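Local atomic coordinates of nitrogenase molybdenum-iron protein alpha chain (Clostridium pasteurianum, PDB entry 4WES), a protein that forms, with the beta chain, the molybdenum-iron component of nitrogenase, which reduces dinitrogen to ammonium at an iron-sulfur-molybdenum cluster with electrons supplied by the iron protein. Residues D7-K12 / G23-K28; L363-E368 / G428-E433; Q335-C340 / N505-P510. One frame throughout, in Å; residues are numbered along the deposited sequence. Where two conformers were deposited one is given.

Interaction 1: D7-K12 / G23-K28; sequences DEILEK and GHIVIK
Ile25 reaches out from strand 25-27 and sets a single methyl, CD1, against two side chains of helix 5-10. Its CG1 branch lies anti to the carbonyl carbon (chi1 -59°), and chi2 of 164° extends that branch, carrying CD1 well beyond the strand backbone. Ile9 answers with its beta-branch methyl: Ile9 CG2 stands 3.7 Å from Ile25 CD1, the two chains crossing at a slant. Leu10 meets the same methyl with one arm of its fork, Leu10 CD2 lying 3.9 Å from Ile25 CD1, and here the two side chains lie alongside, pointing opposite ways. Consecutive helix residues thus share one methyl of the strand residue, and the contact is wholly apolar and buried although small, with 124 Å² hidden in all. The backbones stay well apart, Ile9 CA and Ile25 CA being 8.9 Å from each other. Helix 15-22 links the two elements in sequence and touches Leu10 through Lys18 and Ser22. Ile9 also packs on Val451 of helix 446-456 and on Ile441, so the N-terminal helix packs on both that helix and the edge region of the mixed sheet, where strand 25-27 runs antiparallel to strand 439-441.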
loop_
_atom_site.group_PDB
_atom_site.type_symbol
_atom_site.label_atom_id
_atom_site.label_comp_id
_atom_site.label_asym_id
_atom_site.label_seq_id
_atom_site.Cartn_x
_atom_site.Cartn_y
_atom_site.Cartn_z
ATOM N N ASP A 7 -5.181 50.742 3.281
ATOM C CA ASP A 7 -4.416 51.268 4.405
ATOM C C ASP A 7 -3.973 50.159 5.386
ATOM O O ASP A 7 -2.853 50.167 5.920
ATOM C CB ASP A 7 -5.261 52.317 5.128
ATOM C CG ASP A 7 -5.571 53.521 4.264
ATOM O OD1 ASP A 7 -6.727 53.994 4.356
ATOM O OD2 ASP A 7 -4.684 54.004 3.522
ATOM N N GLU A 8 -4.886 49.240 5.659
ATOM C CA GLU A 8 -4.616 48.123 6.557
ATOM C C GLU A 8 -3.499 47.233 6.029
ATOM O O GLU A 8 -2.660 46.777 6.788
ATOM C CB GLU A 8 -5.908 47.347 6.799
ATOM C CG GLU A 8 -6.891 48.182 7.591
ATOM C CD GLU A 8 -8.289 47.613 7.657
ATOM O OE1 GLU A 8 -8.631 46.765 6.816
ATOM O OE2 GLU A 8 -9.052 48.051 8.544
ATOM N N ILE A 9 -3.517 46.986 4.719
ATOM C CA ILE A 9 -2.445 46.214 4.093
ATOM C C ILE A 9 -1.111 46.967 4.188
ATOM O O ILE A 9 -0.067 46.370 4.466
ATOM C CB ILE A 9 -2.766 45.898 2.605
ATOM C CG1 ILE A 9 -3.916 44.911 2.514
ATOM C CG2 ILE A 9 -1.550 45.332 1.913
ATOM C CD1 ILE A 9 -4.502 44.824 1.133
ATOM N N LEU A 10 -1.140 48.268 3.940
ATOM C CA LEU A 10 0.096 49.032 3.889
ATOM C C LEU A 10 0.773 49.292 5.227
ATOM O O LEU A 10 1.961 49.630 5.262
ATOM C CB LEU A 10 -0.140 50.358 3.176
ATOM C CG LEU A 10 -0.470 50.350 1.688
ATOM C CD1 LEU A 10 -0.837 51.726 1.175
ATOM C CD2 LEU A 10 0.673 49.784 0.862
ATOM N N GLU A 11 0.021 49.196 6.323
ATOM C CA GLU A 11 0.476 49.756 7.594
ATOM C C GLU A 11 1.836 49.243 8.028
ATOM O O GLU A 11 2.643 50.012 8.527
ATOM C CB GLU A 11 -0.572 49.496 8.676
ATOM C CG GLU A 11 -0.148 49.995 10.045
ATOM C CD GLU A 11 -0.091 51.508 10.130
ATOM O OE1 GLU A 11 0.568 52.039 11.058
ATOM O OE2 GLU A 11 -0.715 52.163 9.266
ATOM N N LYS A 12 2.082 47.947 7.886
ATOM C CA LYS A 12 3.276 47.346 8.503
ATOM C C LYS A 12 4.565 47.541 7.686
ATOM O O LYS A 12 5.692 47.350 8.208
ATOM C CB LYS A 12 3.033 45.848 8.746
ATOM C CG LYS A 12 4.010 45.184 9.694
ATOM C CD LYS A 12 3.597 43.740 9.941
ATOM C CE LYS A 12 4.475 43.025 10.956
ATOM N NZ LYS A 12 4.111 41.573 11.047
ATOM N N GLY A 23 1.340 51.888 -4.837
ATOM C CA GLY A 23 0.831 51.965 -6.191
ATOM C C GLY A 23 0.353 50.657 -6.779
ATOM O O GLY A 23 -0.370 50.649 -7.776
ATOM N N HIS A 24 0.748 49.531 -6.178
ATOM C CA HIS A 24 0.376 48.186 -6.636
ATOM C C HIS A 24 -0.974 47.712 -6.091
ATOM O O HIS A 24 -1.391 46.592 -6.391
ATOM C CB HIS A 24 1.468 47.202 -6.242
ATOM C CG HIS A 24 2.768 47.456 -6.921
ATOM N ND1 HIS A 24 3.222 46.717 -8.006
ATOM C CD2 HIS A 24 3.714 48.391 -6.685
ATOM C CE1 HIS A 24 4.386 47.198 -8.404
ATOM N NE2 HIS A 24 4.714 48.205 -7.605
ATOM N N ILE A 25 -1.612 48.539 -5.269
ATOM C CA ILE A 25 -2.864 48.154 -4.610
ATOM C C ILE A 25 -3.859 49.263 -4.917
ATOM O O ILE A 25 -3.597 50.415 -4.603
ATOM C CB ILE A 25 -2.671 48.014 -3.086
ATOM C CG1 ILE A 25 -1.617 46.984 -2.780
ATOM C CG2 ILE A 25 -3.994 47.633 -2.430
ATOM C CD1 ILE A 25 -1.105 47.058 -1.364
ATOM N N VAL A 26 -4.986 48.919 -5.525
ATOM C CA VAL A 26 -5.991 49.907 -5.834
ATOM C C VAL A 26 -7.365 49.358 -5.553
ATOM O O VAL A 26 -7.619 48.157 -5.687
ATOM C CB VAL A 26 -5.911 50.450 -7.286
ATOM C CG1 VAL A 26 -4.614 51.206 -7.535
ATOM C CG2 VAL A 26 -6.088 49.339 -8.309
ATOM N N ILE A 27 -8.260 50.252 -5.141
ATOM C CA ILE A 27 -9.653 49.899 -4.885
ATOM C C ILE A 27 -10.527 50.510 -5.987
ATOM O O ILE A 27 -10.470 51.711 -6.234
ATOM C CB ILE A 27 -10.101 50.345 -3.468
ATOM C CG1 ILE A 27 -9.273 49.607 -2.376
ATOM C CG2 ILE A 27 -11.589 50.097 -3.274
ATOM C CD1 ILE A 27 -9.456 50.123 -0.950
ATOM N N LYS A 28 -11.328 49.681 -6.658
ATOM C CA LYS A 28 -12.270 50.139 -7.660
ATOM C C LYS A 28 -13.509 50.632 -6.933
ATOM O O LYS A 28 -14.047 49.907 -6.108
ATOM C CB LYS A 28 -12.665 48.974 -8.587
ATOM C CG LYS A 28 -13.718 49.330 -9.615
ATOM C CD LYS A 28 -13.984 48.223 -10.607
ATOM C CE LYS A 28 -15.020 48.676 -11.624
ATOM N NZ LYS A 28 -15.263 47.734 -12.739
#

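Interaction 2: L363-E368 / G428-E433; sequences LVAGFE and GGMMKE
Close to the iron-sulfur-molybdenum cluster, a Met-aromatic contact joins the C-terminal end of strand 361-367 to the short, weakly bonded helix at about 430-433. Phe367 supplies the ring, and Met430 supplies the thioether. The sulfur, Met430 SD, sits 4.3 Å from the centroid of the Phe367 ring and 38° off the ring normal, an oblique approach. Its nearest ring atom is CZ, with Met430 SD to Phe367 CZ at 3.7 Å. The terminal methyl comes obliquely to the neighbouring ring atom, Met430 CE lying 3.6 Å from Phe367 CE2. Met430 leaves its backbone extended, CG anti to the backbone N and chi2 at 166°, and then bends at chi3 (73°); that last turn brings CE up to the strand, within 3.8 Å of Ala365 CB. The methyl therefore touches two side chains on one face of the strand, Ala365 and Phe367, which are separated by Gly366, and it also lies 4.0 Å from Gly366 N. Strand 361-367 is the central strand of the five-stranded mixed sheet, flanked by parallel strands 439-441 and 338-343, so Met430 packs onto that sheet near the strand end that faces the cofactor. The Phe367 side chain is about 6 Å from the bound cluster and about 8 Å from the side chain of Cys262, a cluster ligand. Tyr375 helps to place Phe367, its ring meeting the phenyl edge-to-face and its OH bonding to Phe367 N. Met352 of helix 352-357 touches both Ala365 and Met430, while Ser348 and His349 of helix 347-350 border both Phe367 and Met430.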
loop_
_atom_site.group_PDB
_atom_site.type_symbol
_atom_site.label_atom_id
_atom_site.label_comp_id
_atom_site.label_asym_id
_atom_site.label_seq_id
_atom_site.Cartn_x
_atom_site.Cartn_y
_atom_site.Cartn_z
ATOM N N LEU A 363 -14.015 39.364 -4.369
ATOM C CA LEU A 363 -13.750 40.626 -3.672
ATOM C C LEU A 363 -12.356 41.167 -3.881
ATOM O O LEU A 363 -12.126 42.364 -3.705
ATOM C CB LEU A 363 -13.965 40.410 -2.174
ATOM C CG LEU A 363 -15.411 40.103 -1.791
ATOM C CD1 LEU A 363 -15.571 39.983 -0.280
ATOM C CD2 LEU A 363 -16.308 41.208 -2.321
ATOM N N VAL A 364 -11.417 40.276 -4.201
ATOM C CA VAL A 364 -10.006 40.602 -4.289
ATOM C C VAL A 364 -9.463 39.857 -5.506
ATOM O O VAL A 364 -9.751 38.666 -5.661
ATOM C CB VAL A 364 -9.240 40.095 -3.039
ATOM C CG1 VAL A 364 -7.758 40.349 -3.215
ATOM C CG2 VAL A 364 -9.784 40.711 -1.756
ATOM N N ALA A 365 -8.678 40.533 -6.331
ATOM C CA ALA A 365 -7.997 39.857 -7.424
ATOM C C ALA A 365 -6.670 40.508 -7.687
ATOM O O ALA A 365 -6.467 41.702 -7.452
ATOM C CB ALA A 365 -8.835 39.885 -8.682
ATOM N N GLY A 366 -5.720 39.719 -8.196
ATOM C CA GLY A 366 -4.424 40.266 -8.548
ATOM C C GLY A 366 -3.681 39.301 -9.427
ATOM O O GLY A 366 -4.077 38.139 -9.591
ATOM N N PHE A 367 -2.569 39.775 -9.962
ATOM C CA PHE A 367 -1.662 38.986 -10.752
ATOM C C PHE A 367 -0.257 39.073 -10.221
ATOM O O PHE A 367 0.167 40.121 -9.707
ATOM C CB PHE A 367 -1.636 39.512 -12.182
ATOM C CG PHE A 367 -2.904 39.334 -12.971
ATOM C CD1 PHE A 367 -3.410 38.073 -13.286
ATOM C CD2 PHE A 367 -3.573 40.455 -13.476
ATOM C CE1 PHE A 367 -4.534 37.931 -14.091
ATOM C CE2 PHE A 367 -4.688 40.299 -14.299
ATOM C CZ PHE A 367 -5.165 39.043 -14.589
ATOM N N GLU A 368 0.502 37.986 -10.390
ATOM C CA GLU A 368 1.936 38.010 -10.106
ATOM C C GLU A 368 2.664 39.000 -10.995
ATOM O O GLU A 368 3.541 39.722 -10.496
ATOM C CB GLU A 368 2.566 36.634 -10.293
ATOM C CG GLU A 368 2.128 35.521 -9.356
ATOM C CD GLU A 368 2.835 34.201 -9.619
ATOM O OE1 GLU A 368 2.305 33.157 -9.097
ATOM O OE2 GLU A 368 3.888 34.163 -10.293
ATOM N N GLY A 428 -10.263 44.436 -22.721
ATOM C CA GLY A 428 -10.679 45.436 -21.734
ATOM C C GLY A 428 -9.988 45.373 -20.397
ATOM O O GLY A 428 -10.058 46.331 -19.638
ATOM N N GLY A 429 -9.394 44.230 -20.057
ATOM C CA GLY A 429 -8.672 44.079 -18.808
ATOM C C GLY A 429 -9.557 43.634 -17.662
ATOM O O GLY A 429 -10.796 43.641 -17.738
ATOM N N MET A 430 -8.922 43.232 -16.576
ATOM C CA MET A 430 -9.633 42.610 -15.458
ATOM C C MET A 430 -10.476 43.580 -14.651
ATOM O O MET A 430 -11.579 43.236 -14.233
ATOM C CB MET A 430 -8.616 41.904 -14.575
ATOM C CG MET A 430 -9.241 41.202 -13.367
ATOM S SD MET A 430 -8.123 40.061 -12.546
ATOM C CE MET A 430 -7.005 41.194 -11.714
ATOM N N MET A 431 -9.965 44.789 -14.418
ATOM C CA MET A 431 -10.652 45.724 -13.535
ATOM C C MET A 431 -12.103 45.988 -14.024
ATOM O O MET A 431 -13.039 46.089 -13.219
ATOM C CB MET A 431 -9.817 47.009 -13.426
ATOM C CG MET A 431 -9.999 47.839 -12.166
ATOM S SD MET A 431 -8.836 49.211 -12.267
ATOM C CE MET A 431 -7.211 48.534 -11.841
ATOM N N LYS A 432 -12.273 46.115 -15.343
ATOM C CA LYS A 432 -13.581 46.428 -15.918
ATOM C C LYS A 432 -14.622 45.422 -15.481
ATOM O O LYS A 432 -15.802 45.782 -15.303
ATOM C CB LYS A 432 -13.540 46.481 -17.434
ATOM C CG LYS A 432 -13.323 47.866 -18.008
ATOM C CD LYS A 432 -12.008 47.971 -18.756
ATOM C CE LYS A 432 -12.010 48.943 -19.920
ATOM N NZ LYS A 432 -10.759 48.716 -20.677
ATOM N N GLU A 433 -14.212 44.166 -15.319
ATOM C CA GLU A 433 -15.156 43.105 -15.004
ATOM C C GLU A 433 -15.497 43.029 -13.522
ATOM O O GLU A 433 -16.508 42.447 -13.151
ATOM C CB GLU A 433 -14.582 41.766 -15.497
ATOM C CG GLU A 433 -15.559 40.609 -15.425
ATOM C CD GLU A 433 -15.238 39.485 -16.380
ATOM O OE1 GLU A 433 -14.605 39.744 -17.413
ATOM O OE2 GLU A 433 -15.676 38.365 -16.074
#

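Interaction 3: Q335-C340 / N505-P510; sequences QGKTAC and NGIYTP
Lys337 approaches Ile507 and Tyr508 from the turn that leads from helix 306-334 into strand 338-343. Its CB points toward the end of helix 492-507, and CG, anti to the carbonyl carbon (chi1 -64°), begins an extended run through CD to CE, since chi2 and chi3 are both near 180°. CE makes the contact: Lys337 CE lies 3.9 Å from Ile507 CG2 and 4.0 Å from Tyr508 OH. At chi4 (-68°) the chain bends, leaving Lys337 NZ still 4.1 Å from Ile507 CG2 but turned to a water molecule, which accepts a hydrogen bond from Lys337 NZ at 2.8 Å. The same water donates a weak bond to Tyr508 OH, so ammonium and phenol are linked through solvent, while the lysine chain lies alongside Ile507, pointing the other way. Tyr508, just beyond the helix, has a firmer partner for its hydroxyl in the carbonyl O of Lys333. One residue further on, Thr509 OG1 donates to Asn505 O at 2.8 Å. The contact lies at the surface: Lys337 also packs on Asp459 and Met460, at the start of edge strand 460-462, Ile507 rests on Leu477, and the segment 505-510 borders the beta chain, with Asn505 against Gln311 and Thr509 against Gln307 of that subunit.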
loop_
_atom_site.group_PDB
_atom_site.type_symbol
_atom_site.label_atom_id
_atom_site.label_comp_id
_atom_site.label_asym_id
_atom_site.label_seq_id
_atom_site.Cartn_x
_atom_site.Cartn_y
_atom_site.Cartn_z
ATOM N N GLN A 335 -23.827 29.798 -3.827
ATOM C CA GLN A 335 -24.218 31.179 -3.907
ATOM C C GLN A 335 -24.102 31.862 -2.546
ATOM O O GLN A 335 -24.385 31.277 -1.494
ATOM C CB GLN A 335 -25.588 31.390 -4.535
ATOM C CG GLN A 335 -26.697 30.840 -3.735
ATOM C CD GLN A 335 -28.025 30.929 -4.497
ATOM O OE1 GLN A 335 -28.196 31.765 -5.396
ATOM N NE2 GLN A 335 -28.953 30.067 -4.152
ATOM N N GLY A 336 -23.706 33.124 -2.594
ATOM C CA GLY A 336 -23.533 33.913 -1.375
ATOM C C GLY A 336 -22.195 33.823 -0.738
ATOM O O GLY A 336 -21.954 34.497 0.273
ATOM N N LYS A 337 -21.309 33.009 -1.278
ATOM C CA LYS A 337 -19.962 32.913 -0.751
ATOM C C LYS A 337 -19.054 33.925 -1.423
ATOM O O LYS A 337 -19.390 34.497 -2.468
ATOM C CB LYS A 337 -19.459 31.495 -0.951
ATOM C CG LYS A 337 -20.290 30.515 -0.163
ATOM C CD LYS A 337 -19.864 29.106 -0.324
ATOM C CE LYS A 337 -20.816 28.147 0.308
ATOM N NZ LYS A 337 -20.786 28.290 1.781
ATOM N N THR A 338 -17.911 34.181 -0.808
ATOM C CA THR A 338 -16.945 35.153 -1.308
ATOM C C THR A 338 -15.618 34.476 -1.652
ATOM O O THR A 338 -15.227 33.455 -1.080
ATOM C CB THR A 338 -16.684 36.270 -0.265
ATOM O OG1 THR A 338 -16.181 35.664 0.921
ATOM C CG2 THR A 338 -17.950 37.052 0.008
ATOM N N ALA A 339 -14.912 35.113 -2.590
ATOM C CA ALA A 339 -13.664 34.572 -3.122
ATOM C C ALA A 339 -12.624 35.653 -3.311
ATOM O O ALA A 339 -12.943 36.826 -3.571
ATOM C CB ALA A 339 -13.918 33.859 -4.442
ATOM N N CYS A 340 -11.366 35.211 -3.288
ATOM C CA CYS A 340 -10.230 35.994 -3.780
ATOM C C CYS A 340 -9.523 35.151 -4.865
ATOM O O CYS A 340 -9.527 33.938 -4.776
ATOM C CB CYS A 340 -9.258 36.302 -2.645
ATOM S SG CYS A 340 -9.980 37.031 -1.172
ATOM N N ASN A 505 -17.058 20.117 -3.628
ATOM C CA ASN A 505 -16.446 19.102 -2.787
ATOM C C ASN A 505 -15.475 19.729 -1.771
ATOM O O ASN A 505 -15.356 19.268 -0.629
ATOM C CB ASN A 505 -15.723 18.059 -3.641
ATOM C CG ASN A 505 -16.653 17.103 -4.338
ATOM O OD1 ASN A 505 -17.854 17.154 -4.129
ATOM N ND2 ASN A 505 -16.087 16.206 -5.150
ATOM N N GLY A 506 -14.721 20.746 -2.206
ATOM C CA GLY A 506 -13.807 21.419 -1.305
ATOM C C GLY A 506 -14.507 22.139 -0.171
ATOM O O GLY A 506 -14.125 22.003 1.001
ATOM N N ILE A 507 -15.546 22.909 -0.496
ATOM C CA ILE A 507 -16.226 23.693 0.502
ATOM C C ILE A 507 -16.877 22.809 1.550
ATOM O O ILE A 507 -16.863 23.156 2.730
ATOM C CB ILE A 507 -17.294 24.601 -0.162
ATOM C CG1 ILE A 507 -16.662 25.726 -0.984
ATOM C CG2 ILE A 507 -18.286 25.169 0.849
ATOM C CD1 ILE A 507 -15.941 26.810 -0.200
ATOM N N TYR A 508 -17.438 21.694 1.122
ATOM C CA TYR A 508 -18.255 20.825 1.986
ATOM C C TYR A 508 -17.476 19.659 2.591
ATOM O O TYR A 508 -18.065 18.792 3.243
ATOM C CB TYR A 508 -19.526 20.388 1.226
ATOM C CG TYR A 508 -20.459 21.551 1.031
ATOM C CD1 TYR A 508 -21.414 21.855 1.957
ATOM C CD2 TYR A 508 -20.400 22.352 -0.088
ATOM C CE1 TYR A 508 -22.268 22.917 1.797
ATOM C CE2 TYR A 508 -21.223 23.432 -0.246
ATOM C CZ TYR A 508 -22.172 23.723 0.697
ATOM O OH TYR A 508 -23.029 24.795 0.553
ATOM N N THR A 509 -16.152 19.676 2.459
ATOM C CA THR A 509 -15.315 18.684 3.158
ATOM C C THR A 509 -15.558 18.781 4.669
ATOM O O THR A 509 -15.394 19.838 5.265
ATOM C CB THR A 509 -13.844 18.961 2.815
ATOM O OG1 THR A 509 -13.614 18.623 1.434
ATOM C CG2 THR A 509 -12.890 18.148 3.649
ATOM N N PRO A 510 -15.929 17.669 5.327
ATOM C CA PRO A 510 -16.316 17.777 6.750
ATOM C C PRO A 510 -15.221 18.256 7.669
ATOM O O PRO A 510 -15.531 18.877 8.697
ATOM C CB PRO A 510 -16.800 16.372 7.077
ATOM C CG PRO A 510 -17.321 15.848 5.772
ATOM C CD PRO A 510 -16.336 16.378 4.759
HETATM O O HOH W 1 -22.063 26.172 3.098
#

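Overall arrangement
All three contacts reach the same five-stranded mixed sheet. Interaction 1 is a buried aliphatic contact at its edge strand 25-27, and interaction 2, also buried, sets a methionine sulfur against an aromatic ring of its middle strand, near the cofactor. Interaction 3 lies at the surface and combines a lysine methylene with a water bridge that has one weak leg. The first two meet where Lys28 NZ lies 2.8 Å from Met431 O, probably a hydrogen bond. Interactions 2 and 3 join through neighbouring strands, with Leu363 N probably bonded to Ala339 O at 2.9 Å. Interactions 1 and 3 do not touch, their nearest atoms being about 10 Å apart.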